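Local structure of diguanylate cyclase TpbB (Pseudomonas aeruginosa, 4IOB) at residues V30-S35 / D139-M144. The protein condenses two GTP molecules into the second messenger cyclic di-GMP through its cytoplasmic GGDEF domain, as part of a signalling module important for biofilm formation and persistence. Sequence-based numbering, arbitrary orientation.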
loop_
_atom_site.group_PDB
_atom_site.type_symbol
_atom_site.label_atom_id
_atom_site.label_comp_id
_atom_site.label_asym_id
_atom_site.label_seq_id
_atom_site.Cartn_x
_atom_site.Cartn_y
_atom_site.Cartn_z
ATOM N N VAL A 30 7.176 1.866 -5.060
ATOM C CA VAL A 30 5.725 1.847 -5.067
ATOM C C VAL A 30 5.245 0.623 -4.302
ATOM O O VAL A 30 5.582 -0.511 -4.649
ATOM C CB VAL A 30 5.162 1.798 -6.498
ATOM C CG1 VAL A 30 3.667 1.514 -6.471
ATOM C CG2 VAL A 30 5.454 3.099 -7.229
ATOM N N LEU A 31 4.470 0.860 -3.250
ATOM C CA LEU A 31 3.917 -0.220 -2.446
ATOM C C LEU A 31 2.423 -0.355 -2.695
ATOM O O LEU A 31 1.697 0.637 -2.734
ATOM C CB LEU A 31 4.155 0.039 -0.958
ATOM C CG LEU A 31 5.522 -0.280 -0.359
ATOM C CD1 LEU A 31 6.637 0.414 -1.123
ATOM C CD2 LEU A 31 5.536 0.110 1.112
ATOM N N PHE A 32 1.974 -1.593 -2.863
ATOM C CA PHE A 32 0.558 -1.899 -3.000
ATOM C C PHE A 32 0.068 -2.608 -1.751
ATOM O O PHE A 32 0.652 -3.608 -1.333
ATOM C CB PHE A 32 0.339 -2.824 -4.189
ATOM C CG PHE A 32 -0.124 -2.124 -5.427
ATOM C CD1 PHE A 32 -1.392 -2.360 -5.928
ATOM C CD2 PHE A 32 0.704 -1.238 -6.091
ATOM C CE1 PHE A 32 -1.827 -1.725 -7.074
ATOM C CE2 PHE A 32 0.275 -0.596 -7.237
ATOM C CZ PHE A 32 -0.995 -0.841 -7.730
ATOM N N ILE A 33 -1.010 -2.108 -1.162
ATOM C CA ILE A 33 -1.537 -2.707 0.054
ATOM C C ILE A 33 -2.951 -3.237 -0.162
ATOM O O ILE A 33 -3.839 -2.500 -0.587
ATOM C CB ILE A 33 -1.526 -1.697 1.216
ATOM C CG1 ILE A 33 -0.191 -0.947 1.246
ATOM C CG2 ILE A 33 -1.793 -2.400 2.538
ATOM C CD1 ILE A 33 -0.072 0.052 2.377
ATOM N N ASP A 34 -3.154 -4.519 0.122
ATOM C CA ASP A 34 -4.481 -5.110 0.019
ATOM C C ASP A 34 -4.934 -5.620 1.380
ATOM O O ASP A 34 -4.326 -6.531 1.943
ATOM C CB ASP A 34 -4.493 -6.257 -0.996
ATOM C CG ASP A 34 -5.898 -6.630 -1.436
ATOM O OD1 ASP A 34 -6.492 -7.544 -0.823
ATOM O OD2 ASP A 34 -6.413 -6.000 -2.386
ATOM N N SER A 35 -5.996 -5.026 1.914
ATOM C CA SER A 35 -6.555 -5.492 3.176
ATOM C C SER A 35 -6.893 -6.974 3.066
ATOM O O SER A 35 -7.524 -7.404 2.100
ATOM C CB SER A 35 -7.802 -4.691 3.544
ATOM O OG SER A 35 -8.466 -5.270 4.655
ATOM N N ASP A 139 4.144 -4.087 -11.570
ATOM C CA ASP A 139 5.030 -4.936 -10.783
ATOM C C ASP A 139 4.577 -5.006 -9.328
ATOM O O ASP A 139 4.545 -6.082 -8.732
ATOM C CB ASP A 139 6.472 -4.432 -10.865
ATOM C CG ASP A 139 7.060 -4.579 -12.255
ATOM O OD1 ASP A 139 6.353 -5.085 -13.151
ATOM O OD2 ASP A 139 8.231 -4.189 -12.451
ATOM N N ALA A 140 4.230 -3.855 -8.761
ATOM C CA ALA A 140 3.740 -3.799 -7.391
ATOM C C ALA A 140 2.410 -4.534 -7.279
ATOM O O ALA A 140 2.071 -5.075 -6.228
ATOM C CB ALA A 140 3.590 -2.355 -6.939
ATOM N N ASP A 141 1.664 -4.548 -8.379
ATOM C CA ASP A 141 0.370 -5.214 -8.429
ATOM C C ASP A 141 0.544 -6.729 -8.408
ATOM O O ASP A 141 -0.105 -7.429 -7.630
ATOM C CB ASP A 141 -0.395 -4.787 -9.683
ATOM C CG ASP A 141 -1.853 -5.198 -9.649
ATOM O OD1 ASP A 141 -2.317 -5.666 -8.588
ATOM O OD2 ASP A 141 -2.539 -5.049 -10.682
ATOM N N MET A 142 1.428 -7.230 -9.266
ATOM C CA MET A 142 1.664 -8.665 -9.370
ATOM C C MET A 142 2.332 -9.221 -8.117
ATOM O O MET A 142 1.966 -10.292 -7.633
ATOM C CB MET A 142 2.506 -8.985 -10.607
ATOM C CG MET A 142 1.854 -8.575 -11.919
ATOM S SD MET A 142 0.190 -9.244 -12.110
ATOM C CE MET A 142 0.518 -11.003 -12.032
ATOM N N ALA A 143 3.312 -8.491 -7.596
ATOM C CA ALA A 143 3.991 -8.897 -6.373
ATOM C C ALA A 143 3.007 -8.931 -5.210
ATOM O O ALA A 143 3.174 -9.697 -4.262
ATOM C CB ALA A 143 5.145 -7.956 -6.068
ATOM N N MET A 144 1.978 -8.093 -5.295
ATOM C CA MET A 144 0.958 -8.024 -4.255
ATOM C C MET A 144 -0.052 -9.158 -4.407
ATOM O O MET A 144 -0.737 -9.525 -3.452
ATOM C CB MET A 144 0.257 -6.663 -4.287
ATOM C CG MET A 144 -0.747 -6.449 -3.166
ATOM S SD MET A 144 -2.347 -7.201 -3.514
ATOM C CE MET A 144 -2.934 -6.141 -4.834
#
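F32 meets A140 and M144 where helix segment 139-144 lies on strand segment 30-35, and F32 contributes the largest share of the buried surface. The CB of A140 approaches the CD2 side of the ring obliquely, 3.2 Å from CD2, and also sits 3.6 Å from the carbonyl O of V30. Over one ring face lies the backbone N of D141, 4.1 Å above the plane and near its centre, so the ring lies against the helix backbone itself. V30 adds CG1, 3.9 Å from the CB of A140.

One helical turn on, the CB atoms of F32 and M144 are 3.8 Å apart. M144 has CG anti to its backbone N (chi1 -175°), then bends at chi2 and chi3, which carries SD to 3.4 Å from the CB of D34; these two side chains cross at about a right angle. No hydrogen bond joins the segments, whose axes approach to 7.6 Å at -40°, with the small A140 at the closest CA pair, opposite F32.

Outward, backbone hydrogen bonds of F32 with G122 and of I33 with F79 fix the strand between its antiparallel neighbours. L31 and I33 point away from the helix, and I33 packs on I61 of helix 47-62. Beyond D34, which has a weak, long ion pair with K148, comes S35, a magnesium-binding residue beside the metal ligand D77. Helix-on-sheet packing of this kind, with helices on both faces of a central sheet and the metal site at a strand end, characterises the GGDEF fold of the nucleotide cyclase clan.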